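PDB 6RY0: mannan endo-1,6-alpha-mannosidase from Chaetomium thermophilum, which belongs to glycosyl hydrolase family 76 and probably hydrolyses internal alpha-1,6-mannosidic linkages in unbranched mannans. Local coordinates for residues A258-L266 with M320-H328; N216-D227 with Y277-R286. One frame throughout, in Å; residues are numbered along the deposited sequence. Where two conformers were deposited one is given.

Contact 1 (A258-L266 with M320-H328); sequences AQFSYNAAL and MLTFKGYVH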
loop_
_atom_site.group_PDB
_atom_site.type_symbol
_atom_site.label_atom_id
_atom_site.label_comp_id
_atom_site.label_asym_id
_atom_site.label_seq_id
_atom_site.Cartn_x
_atom_site.Cartn_y
_atom_site.Cartn_z
ATOM N N ALA A 258 -6.056 -7.161 -16.738
ATOM C CA ALA A 258 -5.295 -5.941 -16.477
ATOM C C ALA A 258 -4.283 -6.217 -15.373
ATOM O O ALA A 258 -4.610 -6.789 -14.340
ATOM C CB ALA A 258 -6.210 -4.798 -16.053
ATOM N N GLN A 259 -3.068 -5.757 -15.600
ATOM C CA GLN A 259 -1.917 -5.934 -14.707
ATOM C C GLN A 259 -1.539 -4.605 -14.071
ATOM O O GLN A 259 -0.799 -3.815 -14.658
ATOM C CB GLN A 259 -0.740 -6.516 -15.459
ATOM C CG GLN A 259 -0.954 -7.958 -15.921
ATOM C CD GLN A 259 0.236 -8.451 -16.720
ATOM O OE1 GLN A 259 1.367 -8.543 -16.166
ATOM N NE2 GLN A 259 0.034 -8.769 -17.943
ATOM N N PHE A 260 -2.054 -4.358 -12.865
ATOM C CA PHE A 260 -1.711 -3.162 -12.122
ATOM C C PHE A 260 -0.490 -3.444 -11.260
ATOM O O PHE A 260 -0.400 -4.498 -10.598
ATOM C CB PHE A 260 -2.886 -2.681 -11.276
ATOM C CG PHE A 260 -4.035 -2.188 -12.105
ATOM C CD1 PHE A 260 -3.968 -0.942 -12.690
ATOM C CD2 PHE A 260 -5.141 -2.968 -12.344
ATOM C CE1 PHE A 260 -4.986 -0.489 -13.487
ATOM C CE2 PHE A 260 -6.173 -2.515 -13.153
ATOM C CZ PHE A 260 -6.086 -1.287 -13.718
ATOM N N SER A 261 0.435 -2.490 -11.234
ATOM C CA SER A 261 1.725 -2.721 -10.609
ATOM C C SER A 261 1.599 -3.111 -9.144
ATOM O O SER A 261 2.333 -3.984 -8.656
ATOM C CB SER A 261 2.571 -1.465 -10.751
ATOM O OG SER A 261 2.052 -0.377 -10.020
ATOM N N TYR A 262 0.677 -2.476 -8.436
ATOM C CA TYR A 262 0.592 -2.692 -6.989
ATOM C C TYR A 262 0.117 -4.090 -6.640
ATOM O O TYR A 262 0.362 -4.529 -5.525
ATOM C CB TYR A 262 -0.250 -1.606 -6.291
ATOM C CG TYR A 262 -1.772 -1.685 -6.385
ATOM C CD1 TYR A 262 -2.439 -2.191 -7.506
ATOM C CD2 TYR A 262 -2.543 -1.223 -5.339
ATOM C CE1 TYR A 262 -3.821 -2.229 -7.584
ATOM C CE2 TYR A 262 -3.935 -1.251 -5.431
ATOM C CZ TYR A 262 -4.574 -1.777 -6.545
ATOM O OH TYR A 262 -5.943 -1.842 -6.637
ATOM N N ASN A 263 -0.588 -4.769 -7.526
ATOM C CA ASN A 263 -1.027 -6.129 -7.234
ATOM C C ASN A 263 0.141 -7.088 -7.179
ATOM O O ASN A 263 0.360 -7.788 -6.177
ATOM C CB ASN A 263 -2.078 -6.607 -8.255
ATOM C CG ASN A 263 -3.473 -6.202 -7.890
ATOM O OD1 ASN A 263 -3.805 -6.109 -6.705
ATOM N ND2 ASN A 263 -4.329 -6.019 -8.890
ATOM N N ALA A 264 0.955 -7.119 -8.217
ATOM C CA ALA A 264 2.137 -7.982 -8.196
ATOM C C ALA A 264 3.082 -7.555 -7.088
ATOM O O ALA A 264 3.657 -8.403 -6.399
ATOM C CB ALA A 264 2.842 -7.991 -9.553
ATOM N N ALA A 265 3.291 -6.256 -6.907
ATOM C CA ALA A 265 4.244 -5.816 -5.902
ATOM C C ALA A 265 3.777 -6.160 -4.487
ATOM O O ALA A 265 4.619 -6.485 -3.637
ATOM C CB ALA A 265 4.515 -4.310 -6.012
ATOM N N LEU A 266 2.480 -6.090 -4.200
ATOM C CA LEU A 266 2.008 -6.420 -2.873
ATOM C C LEU A 266 2.183 -7.912 -2.609
ATOM O O LEU A 266 2.529 -8.316 -1.504
ATOM C CB LEU A 266 0.549 -5.977 -2.690
ATOM C CG LEU A 266 0.031 -6.081 -1.251
ATOM C CD1 LEU A 266 0.971 -5.450 -0.245
ATOM C CD2 LEU A 266 -1.322 -5.412 -1.179
ATOM N N MET A 320 -4.833 4.959 -9.524
ATOM C CA MET A 320 -3.719 4.396 -10.283
ATOM C C MET A 320 -2.446 5.241 -10.227
ATOM O O MET A 320 -1.341 4.708 -10.322
ATOM C CB MET A 320 -4.127 4.190 -11.754
ATOM C CG MET A 320 -5.245 3.185 -11.921
ATOM S SD MET A 320 -5.878 3.210 -13.615
ATOM C CE MET A 320 -7.414 2.319 -13.358
ATOM N N LEU A 321 -2.598 6.549 -10.035
ATOM C CA LEU A 321 -1.453 7.452 -9.947
ATOM C C LEU A 321 -0.585 7.202 -8.723
ATOM O O LEU A 321 0.559 7.655 -8.666
ATOM C CB LEU A 321 -1.961 8.891 -10.003
ATOM C CG LEU A 321 -2.708 9.280 -11.282
ATOM C CD1 LEU A 321 -3.449 10.572 -11.085
ATOM C CD2 LEU A 321 -1.780 9.356 -12.481
ATOM N N THR A 322 -1.133 6.487 -7.738
ATOM C CA THR A 322 -0.408 6.190 -6.504
ATOM C C THR A 322 0.381 4.886 -6.567
ATOM O O THR A 322 1.226 4.636 -5.712
ATOM C CB THR A 322 -1.342 6.097 -5.300
ATOM O OG1 THR A 322 -2.121 4.899 -5.362
ATOM C CG2 THR A 322 -2.242 7.299 -5.190
ATOM N N PHE A 323 0.097 4.024 -7.540
ATOM C CA PHE A 323 0.585 2.640 -7.414
ATOM C C PHE A 323 2.095 2.557 -7.463
ATOM O O PHE A 323 2.710 1.791 -6.715
ATOM C CB PHE A 323 -0.033 1.719 -8.463
ATOM C CG PHE A 323 -1.526 1.533 -8.402
ATOM C CD1 PHE A 323 -2.297 1.894 -7.280
ATOM C CD2 PHE A 323 -2.188 0.954 -9.482
ATOM C CE1 PHE A 323 -3.668 1.695 -7.264
ATOM C CE2 PHE A 323 -3.547 0.745 -9.451
ATOM C CZ PHE A 323 -4.290 1.122 -8.352
ATOM N N LYS A 324 2.724 3.322 -8.364
ATOM C CA LYS A 324 4.166 3.182 -8.539
ATOM C C LYS A 324 4.925 3.607 -7.271
ATOM O O LYS A 324 6.027 3.116 -7.022
ATOM C CB LYS A 324 4.648 3.874 -9.819
ATOM C CG LYS A 324 4.339 5.357 -9.886
ATOM C CD LYS A 324 4.845 5.997 -11.181
ATOM C CE LYS A 324 4.310 5.341 -12.429
ATOM N NZ LYS A 324 4.538 6.168 -13.650
ATOM N N GLY A 325 4.368 4.493 -6.448
ATOM C CA GLY A 325 5.002 4.794 -5.177
ATOM C C GLY A 325 5.045 3.601 -4.243
ATOM O O GLY A 325 6.030 3.350 -3.550
ATOM N N TYR A 326 3.919 2.875 -4.161
ATOM C CA TYR A 326 3.880 1.638 -3.367
ATOM C C TYR A 326 4.883 0.628 -3.897
ATOM O O TYR A 326 5.571 -0.042 -3.122
ATOM C CB TYR A 326 2.495 0.981 -3.372
ATOM C CG TYR A 326 1.364 1.941 -3.152
ATOM C CD1 TYR A 326 1.495 3.066 -2.355
ATOM C CD2 TYR A 326 0.147 1.732 -3.757
ATOM C CE1 TYR A 326 0.458 3.965 -2.192
ATOM C CE2 TYR A 326 -0.917 2.611 -3.587
ATOM C CZ TYR A 326 -0.749 3.724 -2.815
ATOM O OH TYR A 326 -1.753 4.665 -2.661
ATOM N N VAL A 327 4.993 0.508 -5.219
ATOM C CA VAL A 327 5.954 -0.417 -5.820
ATOM C C VAL A 327 7.350 -0.125 -5.276
ATOM O O VAL A 327 8.069 -1.019 -4.836
ATOM C CB VAL A 327 5.897 -0.350 -7.354
ATOM C CG1 VAL A 327 7.009 -1.178 -7.947
ATOM C CG2 VAL A 327 4.548 -0.783 -7.869
ATOM N N HIS A 328 7.749 1.150 -5.321
ATOM C CA HIS A 328 9.069 1.501 -4.816
ATOM C C HIS A 328 9.242 1.174 -3.342
ATOM O O HIS A 328 10.223 0.557 -2.949
ATOM C CB HIS A 328 9.335 3.014 -5.043
ATOM C CG HIS A 328 9.923 3.318 -6.390
ATOM N ND1 HIS A 328 11.260 3.561 -6.540
ATOM C CD2 HIS A 328 9.389 3.424 -7.647
ATOM C CE1 HIS A 328 11.509 3.792 -7.830
ATOM N NE2 HIS A 328 10.397 3.723 -8.533
#

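Contact 2 (N216-D227 with Y277-R286); sequences NTYAEWAEKIFD and YTEDQKWKDR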
loop_
_atom_site.group_PDB
_atom_site.type_symbol
_atom_site.label_atom_id
_atom_site.label_comp_id
_atom_site.label_asym_id
_atom_site.label_seq_id
_atom_site.Cartn_x
_atom_site.Cartn_y
_atom_site.Cartn_z
ATOM N N ASN A 216 1.720 -18.323 14.414
ATOM C CA ASN A 216 1.600 -19.060 13.164
ATOM C C ASN A 216 0.218 -19.044 12.545
ATOM O O ASN A 216 0.097 -19.337 11.368
ATOM C CB ASN A 216 2.000 -20.508 13.356
ATOM C CG ASN A 216 3.480 -20.685 13.538
ATOM O OD1 ASN A 216 4.289 -19.843 13.162
ATOM N ND2 ASN A 216 3.856 -21.813 14.111
ATOM N N THR A 217 -0.831 -18.701 13.298
ATOM C CA THR A 217 -2.151 -18.679 12.709
ATOM C C THR A 217 -2.248 -17.599 11.629
ATOM O O THR A 217 -2.914 -17.797 10.623
ATOM C CB THR A 217 -3.221 -18.552 13.781
ATOM O OG1 THR A 217 -3.149 -19.730 14.580
ATOM C CG2 THR A 217 -4.614 -18.402 13.175
ATOM N N TYR A 218 -1.559 -16.476 11.840
ATOM C CA TYR A 218 -1.491 -15.475 10.791
ATOM C C TYR A 218 -0.896 -16.069 9.509
ATOM O O TYR A 218 -1.370 -15.818 8.391
ATOM C CB TYR A 218 -0.644 -14.277 11.214
ATOM C CG TYR A 218 -1.171 -13.472 12.358
ATOM C CD1 TYR A 218 -2.380 -12.782 12.270
ATOM C CD2 TYR A 218 -0.427 -13.311 13.516
ATOM C CE1 TYR A 218 -2.814 -11.989 13.317
ATOM C CE2 TYR A 218 -0.881 -12.529 14.574
ATOM C CZ TYR A 218 -2.057 -11.863 14.465
ATOM O OH TYR A 218 -2.447 -11.112 15.557
ATOM N N ALA A 219 0.196 -16.795 9.660
ATOM C CA ALA A 219 0.911 -17.380 8.521
ATOM C C ALA A 219 0.090 -18.425 7.815
ATOM O O ALA A 219 0.140 -18.524 6.598
ATOM C CB ALA A 219 2.213 -17.989 9.001
ATOM N N GLU A 220 -0.645 -19.241 8.569
ATOM C CA GLU A 220 -1.461 -20.279 7.930
ATOM C C GLU A 220 -2.553 -19.650 7.067
ATOM O O GLU A 220 -2.818 -20.111 5.950
ATOM C CB GLU A 220 -2.057 -21.197 8.997
ATOM C CG GLU A 220 -1.091 -21.968 9.822
ATOM C CD GLU A 220 -1.720 -22.532 11.095
ATOM O OE1 GLU A 220 -2.967 -22.458 11.276
ATOM O OE2 GLU A 220 -0.956 -23.053 11.934
ATOM N N TRP A 221 -3.168 -18.570 7.550
ATOM C CA TRP A 221 -4.121 -17.827 6.730
ATOM C C TRP A 221 -3.456 -17.229 5.494
ATOM O O TRP A 221 -4.023 -17.251 4.396
ATOM C CB TRP A 221 -4.802 -16.743 7.546
ATOM C CG TRP A 221 -6.035 -17.155 8.253
ATOM C CD1 TRP A 221 -6.185 -17.436 9.591
ATOM C CD2 TRP A 221 -7.333 -17.211 7.689
ATOM N NE1 TRP A 221 -7.500 -17.663 9.884
ATOM C CE2 TRP A 221 -8.237 -17.503 8.736
ATOM C CE3 TRP A 221 -7.817 -17.015 6.410
ATOM C CZ2 TRP A 221 -9.602 -17.590 8.528
ATOM C CZ3 TRP A 221 -9.161 -17.131 6.199
ATOM C CH2 TRP A 221 -10.041 -17.416 7.246
ATOM N N ALA A 222 -2.280 -16.639 5.678
ATOM C CA ALA A 222 -1.592 -16.035 4.528
ATOM C C ALA A 222 -1.317 -17.085 3.470
ATOM O O ALA A 222 -1.529 -16.856 2.277
ATOM C CB ALA A 222 -0.322 -15.372 5.002
ATOM N N GLU A 223 -0.837 -18.258 3.890
ATOM C CA GLU A 223 -0.581 -19.397 2.985
ATOM C C GLU A 223 -1.872 -19.732 2.226
ATOM O O GLU A 223 -1.870 -19.950 1.009
ATOM C CB GLU A 223 -0.070 -20.665 3.747
ATOM C CG GLU A 223 1.298 -20.624 4.573
ATOM C CD GLU A 223 2.556 -21.211 3.856
ATOM O OE1 GLU A 223 2.400 -21.536 2.656
ATOM O OE2 GLU A 223 3.708 -21.305 4.480
ATOM N N LYS A 224 -2.973 -19.851 2.967
ATOM C CA LYS A 224 -4.240 -20.248 2.378
ATOM C C LYS A 224 -4.666 -19.254 1.309
ATOM O O LYS A 224 -5.129 -19.646 0.219
ATOM C CB LYS A 224 -5.293 -20.347 3.495
ATOM C CG LYS A 224 -6.665 -20.768 3.055
ATOM C CD LYS A 224 -7.591 -20.839 4.271
ATOM C CE LYS A 224 -8.627 -21.945 4.229
ATOM N NZ LYS A 224 -9.572 -21.644 3.175
ATOM N N ILE A 225 -4.571 -17.959 1.609
ATOM C CA ILE A 225 -5.038 -16.959 0.650
ATOM C C ILE A 225 -4.126 -16.889 -0.567
ATOM O O ILE A 225 -4.614 -16.760 -1.702
ATOM C CB ILE A 225 -5.162 -15.586 1.323
ATOM C CG1 ILE A 225 -6.197 -15.604 2.407
ATOM C CG2 ILE A 225 -5.350 -14.470 0.305
ATOM C CD1 ILE A 225 -7.605 -15.714 1.877
ATOM N N PHE A 226 -2.820 -16.996 -0.375
ATOM C CA PHE A 226 -1.910 -17.033 -1.517
ATOM C C PHE A 226 -2.216 -18.229 -2.410
ATOM O O PHE A 226 -2.276 -18.117 -3.635
ATOM C CB PHE A 226 -0.468 -17.091 -1.036
ATOM C CG PHE A 226 0.505 -16.857 -2.156
ATOM C CD1 PHE A 226 0.916 -17.899 -2.960
ATOM C CD2 PHE A 226 1.016 -15.574 -2.411
ATOM C CE1 PHE A 226 1.815 -17.650 -4.006
ATOM C CE2 PHE A 226 1.893 -15.343 -3.436
ATOM C CZ PHE A 226 2.272 -16.373 -4.218
ATOM N N ASP A 227 -2.427 -19.389 -1.785
ATOM C CA ASP A 227 -2.696 -20.582 -2.553
ATOM C C ASP A 227 -4.003 -20.464 -3.323
ATOM O O ASP A 227 -4.122 -21.001 -4.428
ATOM C CB ASP A 227 -2.655 -21.802 -1.656
ATOM C CG ASP A 227 -1.223 -22.173 -1.225
ATOM O OD1 ASP A 227 -0.232 -21.587 -1.735
ATOM O OD2 ASP A 227 -1.108 -23.027 -0.343
ATOM N N TYR A 277 9.913 -15.363 7.402
ATOM C CA TYR A 277 9.328 -16.012 8.577
ATOM C C TYR A 277 9.508 -17.529 8.548
ATOM O O TYR A 277 9.919 -18.129 9.541
ATOM C CB TYR A 277 7.853 -15.653 8.643
ATOM C CG TYR A 277 7.155 -16.208 9.852
ATOM C CD1 TYR A 277 7.474 -15.751 11.127
ATOM C CD2 TYR A 277 6.181 -17.183 9.744
ATOM C CE1 TYR A 277 6.832 -16.221 12.231
ATOM C CE2 TYR A 277 5.510 -17.670 10.894
ATOM C CZ TYR A 277 5.865 -17.153 12.117
ATOM O OH TYR A 277 5.246 -17.537 13.301
ATOM N N THR A 278 9.199 -18.147 7.412
ATOM C CA THR A 278 9.169 -19.605 7.321
ATOM C C THR A 278 10.485 -20.245 6.937
ATOM O O THR A 278 10.721 -21.408 7.268
ATOM C CB THR A 278 8.118 -20.101 6.299
ATOM O OG1 THR A 278 8.524 -19.770 4.971
ATOM C CG2 THR A 278 6.724 -19.574 6.591
ATOM N N GLU A 279 11.306 -19.532 6.179
ATOM C CA GLU A 279 12.512 -20.102 5.559
ATOM C C GLU A 279 12.180 -21.314 4.695
ATOM O O GLU A 279 13.038 -22.140 4.442
ATOM C CB GLU A 279 13.611 -20.407 6.600
ATOM C CG GLU A 279 14.024 -19.144 7.277
ATOM C CD GLU A 279 15.109 -19.394 8.307
ATOM O OE1 GLU A 279 15.561 -20.542 8.480
ATOM O OE2 GLU A 279 15.530 -18.439 8.959
ATOM N N ASP A 280 10.959 -21.380 4.191
ATOM C CA ASP A 280 10.541 -22.471 3.316
ATOM C C ASP A 280 10.927 -22.082 1.894
ATOM O O ASP A 280 10.536 -21.027 1.385
ATOM C CB ASP A 280 9.028 -22.664 3.478
ATOM C CG ASP A 280 8.456 -23.852 2.733
ATOM O OD1 ASP A 280 9.013 -24.259 1.694
ATOM O OD2 ASP A 280 7.387 -24.369 3.187
ATOM N N GLN A 281 11.682 -22.948 1.228
ATOM C CA GLN A 281 12.094 -22.714 -0.152
ATOM C C GLN A 281 10.943 -22.367 -1.077
ATOM O O GLN A 281 11.123 -21.623 -2.033
ATOM C CB GLN A 281 12.808 -23.963 -0.682
ATOM C CG GLN A 281 13.357 -23.840 -2.089
ATOM C CD GLN A 281 14.441 -22.820 -2.218
ATOM O OE1 GLN A 281 15.259 -22.626 -1.307
ATOM N NE2 GLN A 281 14.476 -22.161 -3.369
ATOM N N LYS A 282 9.754 -22.889 -0.819
ATOM C CA LYS A 282 8.640 -22.559 -1.700
ATOM C C LYS A 282 8.379 -21.053 -1.718
ATOM O O LYS A 282 8.014 -20.497 -2.756
ATOM C CB LYS A 282 7.374 -23.347 -1.364
ATOM C CG LYS A 282 6.538 -22.867 -0.237
ATOM C CD LYS A 282 5.331 -23.802 -0.008
ATOM C CE LYS A 282 4.464 -23.297 1.134
ATOM N NZ LYS A 282 3.423 -24.241 1.492
ATOM N N TRP A 283 8.553 -20.392 -0.592
ATOM C CA TRP A 283 8.380 -18.954 -0.540
ATOM C C TRP A 283 9.505 -18.213 -1.225
ATOM O O TRP A 283 9.255 -17.171 -1.828
ATOM C CB TRP A 283 8.148 -18.456 0.896
ATOM C CG TRP A 283 6.784 -18.816 1.390
ATOM C CD1 TRP A 283 6.461 -19.704 2.384
ATOM C CD2 TRP A 283 5.542 -18.298 0.915
ATOM N NE1 TRP A 283 5.109 -19.786 2.536
ATOM C CE2 TRP A 283 4.515 -18.924 1.648
ATOM C CE3 TRP A 283 5.201 -17.352 -0.054
ATOM C CZ2 TRP A 283 3.165 -18.627 1.427
ATOM C CZ3 TRP A 283 3.867 -17.075 -0.256
ATOM C CH2 TRP A 283 2.872 -17.723 0.454
ATOM N N LYS A 284 10.733 -18.699 -1.133
ATOM C CA LYS A 284 11.810 -18.105 -1.913
ATOM C C LYS A 284 11.492 -18.182 -3.395
ATOM O O LYS A 284 11.692 -17.219 -4.133
ATOM C CB LYS A 284 13.163 -18.764 -1.632
ATOM C CG LYS A 284 14.298 -18.000 -2.306
ATOM C CD LYS A 284 15.650 -18.585 -2.025
ATOM C CE LYS A 284 16.754 -17.826 -2.747
ATOM N NZ LYS A 284 16.642 -17.918 -4.228
ATOM N N ASP A 285 11.009 -19.335 -3.841
ATOM C CA ASP A 285 10.666 -19.515 -5.244
ATOM C C ASP A 285 9.584 -18.553 -5.672
ATOM O O ASP A 285 9.630 -17.995 -6.778
ATOM C CB ASP A 285 10.186 -20.946 -5.526
ATOM C CG ASP A 285 11.237 -21.996 -5.341
ATOM O OD1 ASP A 285 12.437 -21.668 -5.334
ATOM O OD2 ASP A 285 10.860 -23.179 -5.261
ATOM N N ARG A 286 8.593 -18.347 -4.802
ATOM C CA ARG A 286 7.496 -17.429 -5.102
ATOM C C ARG A 286 7.996 -15.982 -5.165
ATOM O O ARG A 286 7.608 -15.238 -6.061
ATOM C CB ARG A 286 6.364 -17.601 -4.080
ATOM C CG ARG A 286 5.648 -18.927 -4.227
ATOM C CD ARG A 286 4.852 -19.311 -3.008
ATOM N NE ARG A 286 4.374 -20.671 -3.166
ATOM C CZ ARG A 286 3.453 -21.231 -2.420
ATOM N NH1 ARG A 286 2.881 -20.554 -1.434
ATOM N NH2 ARG A 286 3.117 -22.498 -2.671
HETATM O O HOH W 1 5.797 -23.196 5.118
HETATM O O HOH W 2 1.556 -24.023 -0.664
#

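Contact 1 (A258-L266 with M320-H328)
Tyr262 and Phe323 lie ring on ring with almost no offset, a face-to-face stack whose centroids are 3.6 Å apart and whose planes differ by 8°. The stack joins the starts of helices 261-278 and 323-337, which run nearly parallel as neighbours within the (alpha/alpha)6 barrel of family 76. Tyr262 reaches it with CG set between its backbone N and carbonyl carbon (chi1 78°), and CZ of Tyr262 comes within 3.4 Å of CZ of Phe323. The opposite face of the Phe323 ring is covered by CA of Met320, so this ring is sandwiched, while Phe260 brings CD1 to its edge, 3.7 Å from Phe323 CE2, completing an aromatic cluster. Methyl CE of Met320 in turn touches CE1 of Phe260 at 3.7 Å, its sulfur beside the ring in an oblique Met-aromatic contact. An alanine in place of Tyr262 would leave one face of Phe323 without its stacked ring and would probably open a gap between the helices. The Tyr262 side chain is about 9 Å from that of Asp129, a calcium ligand whose ion is absent here. Alongside the stack, Val327 CG2 lies 4.0 Å from Ala265 CB and 3.3 Å from Ser261 OG, a hydroxyl hydrogen-bonded to Glu306.

Contact 2 (N216-D227 with Y277-R286)
Trp283 pushes the CH2 corner of its six-membered ring at one face of Phe226, an edge-to-face pair with planes 71° apart and 3.6 Å between Trp283 CH2 and Phe226 CG. This is the closely packed side of an interhelical contact in which the axes of segments 216-227 and 281-286 stay 13.5 Å apart, long side chains bridging the distance. Phe226 faces Trp283 with CG anti to its backbone N (chi1 -169°), and its CE1 also meets CD of Arg286 at 3.6 Å. Above the rings the contact turns polar and wet. Glu223, a knob among Thr278, Lys282, Trp283 and Arg286, is modelled in two conformers; in the one described, Trp283 NE1 donates to Glu223 OE2 at 2.8 Å, nearly straight and in the indole plane, but from above the carboxylate plane. Glu223 OE1 forms a salt bridge, weak as a hydrogen bond, with Lys282 NZ at 3.1 Å, and a water links Glu223 OE2 to Asp280. The bridge from Arg286 NH1 to Asp227 OD1 is weak too, at 3.3 Å, with guanidinium and carboxylate almost perpendicular; a second water joins Asp227, Lys282 and Arg286. Met274 of helix 261-278 touches Ala222, Glu223 and Trp283, while helix 196-213 packs against helix 216-231 through Ala210 on Ala219 and Phe203 on the Phe226 ring.

How the contacts relate
Helix 261-278 is common to both contacts: contact 1 uses its first turns, contact 2 its last residues and the start of the following helix, 281-298. The two centres are 22 Å apart and the contacts do not touch; along the chain their segments alternate. Contact 1 is buried near the middle of the molecule, between nearly parallel helices, and has no hydrogen bond across it; aromatic and aliphatic surfaces do the work. Contact 2 lies farther out, away from the annotated sites, where more widely spaced helices cross at 48°. There a single aromatic pair backs onto carboxylates, basic groups and waters, so apolar stacking gives way to charge pairing toward the surface.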